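Local structure of arginine kinase (Cydia pomonella granulosis virus, 6VVG) at residues 59-73 and 124-137. The protein binds adenosine monophosphate in its nucleotide pocket and probably acts as an ATP-dependent serine/threonine protein kinase. Numbering follows the deposited sequence.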
ATOM      1  N   LEU A  59      -2.006   4.369   1.340  1.00 12.33           N
ATOM      2  CA  LEU A  59      -2.751   3.186   0.923  1.00 12.00           C
ATOM      3  C   LEU A  59      -4.139   3.529   0.399  1.00 11.53           C
ATOM      4  O   LEU A  59      -4.730   2.722  -0.328  1.00  9.98           O
ATOM      5  CB  LEU A  59      -2.871   2.205   2.088  1.00 15.23           C
ATOM      6  CG  LEU A  59      -2.982   0.723   1.730  1.00 18.67           C
ATOM      7  CD1 LEU A  59      -1.688   0.236   1.105  1.00 16.06           C
ATOM      8  CD2 LEU A  59      -3.343  -0.107   2.955  1.00 22.99           C
ATOM      9  N   GLU A  60      -4.677   4.696   0.757  1.00 11.33           N
ATOM     10  CA  GLU A  60      -5.973   5.104   0.224  1.00  9.19           C
ATOM     11  C   GLU A  60      -5.942   5.151  -1.297  1.00 12.73           C
ATOM     12  O   GLU A  60      -6.920   4.784  -1.959  1.00 13.37           O
ATOM     13  CB  GLU A  60      -6.371   6.464   0.798  1.00 12.90           C
ATOM     14  CG  GLU A  60      -7.748   6.940   0.367  1.00 14.06           C
ATOM     15  CD  GLU A  60      -8.230   8.146   1.154  1.00 16.00           C
ATOM     16  OE1 GLU A  60      -7.449   8.685   1.969  1.00 15.52           O
ATOM     17  OE2 GLU A  60      -9.394   8.555   0.951  1.00 14.57           O
ATOM     18  N   PHE A  61      -4.819   5.586  -1.871  1.00 11.19           N
ATOM     19  CA  PHE A  61      -4.677   5.589  -3.323  1.00 11.38           C
ATOM     20  C   PHE A  61      -4.741   4.171  -3.879  1.00 10.32           C
ATOM     21  O   PHE A  61      -5.437   3.907  -4.865  1.00 11.78           O
ATOM     22  CB  PHE A  61      -3.359   6.272  -3.706  1.00 11.18           C
ATOM     23  CG  PHE A  61      -3.054   6.233  -5.177  1.00 12.50           C
ATOM     24  CD1 PHE A  61      -3.821   6.954  -6.077  1.00 17.20           C
ATOM     25  CD2 PHE A  61      -1.999   5.477  -5.659  1.00 10.00           C
ATOM     26  CE1 PHE A  61      -3.545   6.920  -7.431  1.00 12.01           C
ATOM     27  CE2 PHE A  61      -1.716   5.438  -7.011  1.00 16.98           C
ATOM     28  CZ  PHE A  61      -2.493   6.160  -7.898  1.00 14.21           C
ATOM     29  N   ASP A  62      -4.029   3.237  -3.243  1.00 12.09           N
ATOM     30  CA  ASP A  62      -3.979   1.870  -3.753  1.00 11.47           C
ATOM     31  C   ASP A  62      -5.364   1.241  -3.809  1.00 12.30           C
ATOM     32  O   ASP A  62      -5.698   0.541  -4.774  1.00 12.26           O
ATOM     33  CB  ASP A  62      -3.056   1.013  -2.885  1.00 13.16           C
ATOM     34  CG  ASP A  62      -1.655   1.575  -2.789  1.00 17.37           C
ATOM     35  OD1 ASP A  62      -1.509   2.712  -2.304  1.00 15.95           O
ATOM     36  OD2 ASP A  62      -0.701   0.877  -3.198  1.00 19.04           O
ATOM     37  N   VAL A  63      -6.176   1.449  -2.772  1.00  9.14           N
ATOM     38  CA  VAL A  63      -7.485   0.805  -2.724  1.00 11.57           C
ATOM     39  C   VAL A  63      -8.325   1.230  -3.923  1.00  9.49           C
ATOM     40  O   VAL A  63      -8.956   0.400  -4.585  1.00 13.15           O
ATOM     41  CB  VAL A  63      -8.195   1.113  -1.394  1.00 11.02           C
ATOM     42  CG1 VAL A  63      -9.617   0.569  -1.426  1.00 12.00           C
ATOM     43  CG2 VAL A  63      -7.412   0.519  -0.231  1.00 13.48           C
ATOM     44  N   HIS A  64      -8.344   2.531  -4.218  1.00 10.94           N
ATOM     45  CA  HIS A  64      -9.062   3.001  -5.400  1.00  9.10           C
ATOM     46  C   HIS A  64      -8.570   2.282  -6.649  1.00 11.64           C
ATOM     47  O   HIS A  64      -9.365   1.741  -7.426  1.00 12.15           O
ATOM     48  CB  HIS A  64      -8.890   4.512  -5.572  1.00 12.44           C
ATOM     49  CG  HIS A  64      -9.605   5.333  -4.547  1.00 11.90           C
ATOM     50  ND1 HIS A  64     -10.945   5.640  -4.640  1.00 15.47           N
ATOM     51  CD2 HIS A  64      -9.160   5.931  -3.417  1.00 11.77           C
ATOM     52  CE1 HIS A  64     -11.297   6.381  -3.605  1.00 13.59           C
ATOM     53  NE2 HIS A  64     -10.233   6.570  -2.847  1.00 14.56           N
ATOM     54  N   ILE A  65      -7.251   2.273  -6.855  1.00 16.05           N
ATOM     55  CA  ILE A  65      -6.684   1.694  -8.069  1.00  9.33           C
ATOM     56  C   ILE A  65      -6.927   0.193  -8.107  1.00 11.55           C
ATOM     57  O   ILE A  65      -7.430  -0.349  -9.100  1.00  9.59           O
ATOM     58  CB  ILE A  65      -5.180   2.011  -8.162  1.00 16.82           C
ATOM     59  CG1 ILE A  65      -4.942   3.521  -8.210  1.00 16.28           C
ATOM     60  CG2 ILE A  65      -4.570   1.317  -9.377  1.00 13.33           C
ATOM     61  CD1 ILE A  65      -5.716   4.242  -9.281  1.00 24.09           C
ATOM     62  N   LEU A  66      -6.558  -0.507  -7.032  1.00 11.25           N
ATOM     63  CA  LEU A  66      -6.684  -1.959  -7.022  1.00 12.04           C
ATOM     64  C   LEU A  66      -8.118  -2.392  -7.299  1.00 13.47           C
ATOM     65  O   LEU A  66      -8.348  -3.402  -7.972  1.00 19.33           O
ATOM     66  CB  LEU A  66      -6.212  -2.513  -5.680  1.00 10.73           C
ATOM     67  CG  LEU A  66      -4.705  -2.496  -5.426  1.00 12.04           C
ATOM     68  CD1 LEU A  66      -4.403  -2.921  -3.990  1.00 16.19           C
ATOM     69  CD2 LEU A  66      -3.986  -3.391  -6.418  1.00 24.26           C
ATOM     70  N   MET A  67      -9.095  -1.637  -6.797  1.00 16.72           N
ATOM     71  CA  MET A  67     -10.503  -1.992  -6.929  1.00 12.19           C
ATOM     72  C   MET A  67     -11.195  -1.220  -8.046  1.00 13.32           C
ATOM     73  O   MET A  67     -12.427  -1.115  -8.050  1.00 15.68           O
ATOM     74  CB  MET A  67     -11.221  -1.757  -5.600  1.00 12.47           C
ATOM     75  CG  MET A  67     -10.505  -2.339  -4.389  1.00 21.87           C
ATOM     76  SD  MET A  67      -9.992  -4.051  -4.632  1.00 19.74           S
ATOM     77  CE  MET A  67     -11.577  -4.843  -4.903  1.00 18.07           C
ATOM     78  N   ARG A  68     -10.429  -0.702  -9.007  1.00 11.78           N
ATOM     79  CA  ARG A  68     -11.007   0.121 -10.065  1.00 13.06           C
ATOM     80  C   ARG A  68     -12.151  -0.589 -10.780  1.00 13.21           C
ATOM     81  O   ARG A  68     -13.162   0.034 -11.119  1.00 18.89           O
ATOM     82  CB  ARG A  68      -9.925   0.513 -11.072  1.00 13.53           C
ATOM     83  N   ASN A  69     -12.015  -1.891 -11.015  1.00 13.35           N
ATOM     84  CA  ASN A  69     -12.977  -2.638 -11.812  1.00 18.21           C
ATOM     85  C   ASN A  69     -14.007  -3.378 -10.967  1.00 22.11           C
ATOM     86  O   ASN A  69     -14.755  -4.203 -11.503  1.00 19.30           O
ATOM     87  CB  ASN A  69     -12.239  -3.624 -12.718  1.00 18.21           C
ATOM     88  CG  ASN A  69     -11.419  -2.929 -13.790  1.00 27.52           C
ATOM     89  OD1 ASN A  69     -11.879  -1.974 -14.418  1.00 27.03           O
ATOM     90  ND2 ASN A  69     -10.196  -3.402 -14.000  1.00 26.55           N
ATOM     91  N   ASN A  70     -14.072  -3.101  -9.666  1.00 21.49           N
ATOM     92  CA  ASN A  70     -15.080  -3.698  -8.803  1.00 16.51           C
ATOM     93  C   ASN A  70     -16.255  -2.741  -8.694  1.00 16.56           C
ATOM     94  O   ASN A  70     -16.054  -1.583  -8.294  1.00 16.74           O
ATOM     95  CB  ASN A  70     -14.507  -3.987  -7.422  1.00 17.07           C
ATOM     96  CG  ASN A  70     -15.470  -4.752  -6.538  1.00 18.46           C
ATOM     97  OD1 ASN A  70     -16.514  -4.232  -6.148  1.00 14.79           O
ATOM     98  ND2 ASN A  70     -15.129  -5.994  -6.224  1.00 21.54           N
ATOM     99  N   PRO A  71     -17.479  -3.161  -9.025  1.00 16.90           N
ATOM    100  CA  PRO A  71     -18.602  -2.204  -9.030  1.00 18.94           C
ATOM    101  C   PRO A  71     -18.979  -1.676  -7.652  1.00 19.05           C
ATOM    102  O   PRO A  71     -19.752  -0.713  -7.576  1.00 18.13           O
ATOM    103  CB  PRO A  71     -19.758  -3.002  -9.649  1.00 20.45           C
ATOM    104  CG  PRO A  71     -19.379  -4.447  -9.509  1.00 28.77           C
ATOM    105  CD  PRO A  71     -17.877  -4.509  -9.483  1.00 22.39           C
ATOM    106  N   ASN A  72     -18.469  -2.259  -6.570  1.00 13.47           N
ATOM    107  CA  ASN A  72     -18.849  -1.851  -5.224  1.00 17.35           C
ATOM    108  C   ASN A  72     -17.809  -0.953  -4.558  1.00 18.67           C
ATOM    109  O   ASN A  72     -17.948  -0.635  -3.372  1.00 13.21           O
ATOM    110  CB  ASN A  72     -19.112  -3.087  -4.366  1.00 14.29           C
ATOM    111  CG  ASN A  72     -20.177  -3.988  -4.962  1.00 16.15           C
ATOM    112  OD1 ASN A  72     -19.894  -5.103  -5.400  1.00 19.37           O
ATOM    113  ND2 ASN A  72     -21.412  -3.498  -4.994  1.00 15.52           N
ATOM    114  N   PHE A  73     -16.781  -0.538  -5.291  1.00 14.50           N
ATOM    115  CA  PHE A  73     -15.824   0.464  -4.848  1.00 14.20           C
ATOM    116  C   PHE A  73     -15.948   1.689  -5.747  1.00 14.26           C
ATOM    117  O   PHE A  73     -16.689   1.687  -6.734  1.00 18.82           O
ATOM    118  CB  PHE A  73     -14.401  -0.106  -4.851  1.00 13.55           C
ATOM    119  CG  PHE A  73     -14.166  -1.129  -3.772  1.00 14.32           C
ATOM    120  CD1 PHE A  73     -14.441  -2.468  -3.996  1.00 13.21           C
ATOM    121  CD2 PHE A  73     -13.688  -0.749  -2.527  1.00 16.48           C
ATOM    122  CE1 PHE A  73     -14.232  -3.411  -3.007  1.00 11.88           C
ATOM    123  CE2 PHE A  73     -13.476  -1.691  -1.531  1.00 13.11           C
ATOM    124  CZ  PHE A  73     -13.753  -3.022  -1.772  1.00 12.90           C
ATOM    125  N   THR A 124     -23.075  -8.711  -0.729  1.00  9.88           N
ATOM    126  CA  THR A 124     -22.267  -7.794  -1.524  1.00 10.38           C
ATOM    127  C   THR A 124     -21.078  -7.280  -0.725  1.00 10.54           C
ATOM    128  O   THR A 124     -19.943  -7.263  -1.215  1.00  9.99           O
ATOM    129  CB  THR A 124     -23.134  -6.629  -2.008  1.00 12.63           C
ATOM    130  OG1 THR A 124     -24.256  -7.138  -2.737  1.00 16.50           O
ATOM    131  CG2 THR A 124     -22.332  -5.687  -2.896  1.00 13.70           C
ATOM    132  N   LEU A 125     -21.321  -6.849   0.515  1.00 10.80           N
ATOM    133  CA  LEU A 125     -20.246  -6.306   1.339  1.00 10.42           C
ATOM    134  C   LEU A 125     -19.154  -7.342   1.569  1.00 13.34           C
ATOM    135  O   LEU A 125     -17.961  -7.046   1.433  1.00 10.52           O
ATOM    136  CB  LEU A 125     -20.811  -5.821   2.671  1.00 13.45           C
ATOM    137  CG  LEU A 125     -19.817  -5.322   3.718  1.00 13.32           C
ATOM    138  CD1 LEU A 125     -19.030  -4.147   3.179  1.00 11.78           C
ATOM    139  CD2 LEU A 125     -20.552  -4.954   4.999  1.00 11.27           C
ATOM    140  N   VAL A 126     -19.546  -8.564   1.934  1.00 10.12           N
ATOM    141  CA  VAL A 126     -18.571  -9.620   2.193  1.00 11.59           C
ATOM    142  C   VAL A 126     -17.769  -9.918   0.934  1.00 13.04           C
ATOM    143  O   VAL A 126     -16.539 -10.044   0.971  1.00 10.04           O
ATOM    144  CB  VAL A 126     -19.283 -10.879   2.721  1.00 14.70           C
ATOM    145  CG1 VAL A 126     -18.333 -12.070   2.737  1.00 11.74           C
ATOM    146  CG2 VAL A 126     -19.863 -10.614   4.108  1.00 11.81           C
ATOM    147  N   THR A 127     -18.460 -10.031  -0.203  1.00  8.22           N
ATOM    148  CA  THR A 127     -17.783 -10.315  -1.463  1.00 13.53           C
ATOM    149  C   THR A 127     -16.821  -9.195  -1.833  1.00 11.57           C
ATOM    150  O   THR A 127     -15.692  -9.454  -2.267  1.00 10.84           O
ATOM    151  CB  THR A 127     -18.815 -10.518  -2.571  1.00 19.09           C
ATOM    152  OG1 THR A 127     -19.582 -11.697  -2.300  1.00 22.91           O
ATOM    153  CG2 THR A 127     -18.140 -10.644  -3.927  1.00 26.25           C
ATOM    154  N   ALA A 128     -17.252  -7.943  -1.672  1.00  8.09           N
ATOM    155  CA  ALA A 128     -16.403  -6.811  -2.023  1.00 10.27           C
ATOM    156  C   ALA A 128     -15.173  -6.755  -1.128  1.00  9.00           C
ATOM    157  O   ALA A 128     -14.047  -6.589  -1.611  1.00  8.16           O
ATOM    158  CB  ALA A 128     -17.199  -5.511  -1.923  1.00 11.41           C
ATOM    159  N   LEU A 129     -15.368  -6.884   0.185  1.00 11.70           N
ATOM    160  CA  LEU A 129     -14.228  -6.843   1.095  1.00  9.27           C
ATOM    161  C   LEU A 129     -13.278  -8.006   0.833  1.00  9.87           C
ATOM    162  O   LEU A 129     -12.055  -7.848   0.920  1.00 10.35           O
ATOM    163  CB  LEU A 129     -14.708  -6.855   2.544  1.00  9.57           C
ATOM    164  CG  LEU A 129     -15.304  -5.537   3.048  1.00  9.90           C
ATOM    165  CD1 LEU A 129     -15.902  -5.707   4.442  1.00 11.45           C
ATOM    166  CD2 LEU A 129     -14.261  -4.427   3.048  1.00 12.30           C
ATOM    167  N   ASN A 130     -13.819  -9.182   0.499  1.00 13.57           N
ATOM    168  CA  ASN A 130     -12.952 -10.304   0.145  1.00 12.78           C
ATOM    169  C   ASN A 130     -12.087  -9.965  -1.057  1.00 13.48           C
ATOM    170  O   ASN A 130     -10.884 -10.265  -1.073  1.00 14.23           O
ATOM    171  CB  ASN A 130     -13.780 -11.557  -0.139  1.00  9.54           C
ATOM    172  CG  ASN A 130     -12.918 -12.801  -0.294  1.00  9.41           C
ATOM    173  OD1 ASN A 130     -12.130 -13.138   0.589  1.00  9.76           O
ATOM    174  ND2 ASN A 130     -13.063 -13.486  -1.421  1.00 13.22           N
ATOM    175  N   ASP A 131     -12.675  -9.352  -2.093  1.00 10.22           N
ATOM    176  CA  ASP A 131     -11.905  -8.948  -3.256  0.50 13.83           C
ATOM    177  C   ASP A 131     -10.751  -8.023  -2.862  1.00 13.79           C
ATOM    178  O   ASP A 131      -9.628  -8.185  -3.330  1.00 12.72           O
ATOM    179  CB  ASP A 131     -12.811  -8.268  -4.283  0.50 17.62           C
ATOM    180  CG  ASP A 131     -12.207  -8.244  -5.675  0.50 18.57           C
ATOM    181  OD1 ASP A 131     -11.261  -9.019  -5.929  0.50 19.40           O
ATOM    182  OD2 ASP A 131     -12.673  -7.447  -6.516  0.50 17.43           O
ATOM    183  N   LEU A 132     -11.036  -7.053  -1.989  1.00 13.37           N
ATOM    184  CA  LEU A 132      -9.965  -6.198  -1.481  1.00 20.02           C
ATOM    185  C   LEU A 132      -8.912  -7.018  -0.751  1.00 10.01           C
ATOM    186  O   LEU A 132      -7.709  -6.809  -0.945  1.00 11.19           O
ATOM    187  CB  LEU A 132     -10.549  -5.139  -0.549  1.00 11.07           C
ATOM    188  CG  LEU A 132      -9.579  -4.305   0.285  1.00 14.49           C
ATOM    189  CD1 LEU A 132      -8.575  -3.623  -0.621  1.00 18.11           C
ATOM    190  CD2 LEU A 132     -10.338  -3.279   1.123  1.00 14.00           C
ATOM    191  N   HIS A 133      -9.346  -7.968   0.078  1.00 10.02           N
ATOM    192  CA  HIS A 133      -8.425  -8.733   0.906  1.00  9.07           C
ATOM    193  C   HIS A 133      -7.460  -9.577   0.087  1.00 10.22           C
ATOM    194  O   HIS A 133      -6.367  -9.883   0.573  1.00 10.71           O
ATOM    195  CB  HIS A 133      -9.230  -9.614   1.863  1.00 11.22           C
ATOM    196  CG  HIS A 133      -9.982  -8.837   2.902  1.00 12.42           C
ATOM    197  ND1 HIS A 133     -11.033  -9.369   3.617  1.00 11.62           N
ATOM    198  CD2 HIS A 133      -9.826  -7.569   3.350  1.00 10.59           C
ATOM    199  CE1 HIS A 133     -11.492  -8.463   4.462  1.00  9.75           C
ATOM    200  NE2 HIS A 133     -10.777  -7.361   4.320  1.00 11.02           N
ATOM    201  N   LYS A 134      -7.825  -9.958  -1.140  1.00 10.46           N
ATOM    202  CA  LYS A 134      -6.895 -10.709  -1.974  1.00 13.41           C
ATOM    203  C   LYS A 134      -5.586  -9.956  -2.188  1.00 15.81           C
ATOM    204  O   LYS A 134      -4.570 -10.576  -2.525  1.00 10.74           O
ATOM    205  CB  LYS A 134      -7.534 -11.026  -3.327  1.00 15.14           C
ATOM    206  CG  LYS A 134      -8.651 -12.070  -3.300  1.00 21.88           C
ATOM    207  CD  LYS A 134      -9.229 -12.263  -4.707  1.00 22.07           C
ATOM    208  CE  LYS A 134     -10.491 -13.115  -4.701  1.00 41.90           C
ATOM    209  NZ  LYS A 134     -11.589 -12.490  -5.503  1.00 31.23           N
ATOM    210  N   ASN A 135      -5.590  -8.637  -2.010  1.00 14.55           N
ATOM    211  CA  ASN A 135      -4.391  -7.817  -2.124  1.00 13.00           C
ATOM    212  C   ASN A 135      -3.624  -7.714  -0.812  1.00 10.61           C
ATOM    213  O   ASN A 135      -2.622  -6.991  -0.753  1.00 12.50           O
ATOM    214  CB  ASN A 135      -4.766  -6.411  -2.605  1.00 10.51           C
ATOM    215  CG  ASN A 135      -5.541  -6.428  -3.912  1.00 17.37           C
ATOM    216  OD1 ASN A 135      -4.980  -6.680  -4.977  1.00 14.89           O
ATOM    217  ND2 ASN A 135      -6.840  -6.161  -3.835  1.00 18.20           N
ATOM    218  N   ASN A 136      -4.062  -8.425   0.230  1.00 12.93           N
ATOM    219  CA  ASN A 136      -3.480  -8.323   1.569  1.00 12.80           C
ATOM    220  C   ASN A 136      -3.593  -6.897   2.106  1.00  6.89           C
ATOM    221  O   ASN A 136      -2.676  -6.364   2.734  1.00  8.09           O
ATOM    222  CB  ASN A 136      -2.033  -8.815   1.584  1.00 10.91           C
ATOM    223  CG  ASN A 136      -1.941 -10.327   1.756  1.00 17.37           C
ATOM    224  OD1 ASN A 136      -2.961 -11.014   1.821  1.00 19.92           O
ATOM    225  ND2 ASN A 136      -0.722 -10.848   1.833  1.00 15.31           N
ATOM    226  N   ILE A 137      -4.743  -6.281   1.854  1.00  9.93           N
ATOM    227  CA  ILE A 137      -5.101  -4.978   2.398  1.00 11.56           C
ATOM    228  C   ILE A 137      -6.442  -5.125   3.100  1.00 11.22           C
ATOM    229  O   ILE A 137      -7.331  -5.830   2.610  1.00 11.72           O
ATOM    230  CB  ILE A 137      -5.178  -3.907   1.290  1.00 16.50           C
ATOM    231  CG1 ILE A 137      -3.812  -3.737   0.622  1.00 14.13           C
ATOM    232  CG2 ILE A 137      -5.668  -2.588   1.858  1.00 14.33           C
ATOM    233  CD1 ILE A 137      -3.814  -2.793  -0.569  1.00 12.66           C
TER
HETATM  234  O   HOH W   1      -8.071  -6.327  -6.394  0.83 22.86           O
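Ile137 meets three side chains of helix 59-66. Its CD1 lies 3.5 Å from Leu66 CD1, a tight carbon contact. Its CG2 meets Leu59 CD2 tip to tip at 3.6 Å, and Val63 adds a looser contact. Farther along, Phe73 CE1 lies 3.8 Å from Ala128 CB, with the carbonyl oxygen of Ala128 at the ring edge. Met67 CG covers one face of this ring. The Met67 chain then bends at chi2 and chi3 (-48° and -61°), which brings SD to 3.8 Å from Leu132 CA.

The more open side is polar. Asp131 has two conformers. In the one described here, Asn70 ND2 donates to the anti lone pair of Asp131 OD2 (2.9 Å, 157°), almost in the amide plane. Asn70 OD1 accepts from Asn72 N, an Asx turn that fixes the amide. A water accepts from Asn135 ND2 and bonds weakly to Leu66 O.

Helix 59-66 is the kinase alpha-C helix, with Glu60 salt-bridged to Lys49. The contact joins it and the following loop to helix 115-133 of the C-lobe. Strand 87-92 packs on Glu60 and His64, and helix 192-208 covers Leu125 and Leu129.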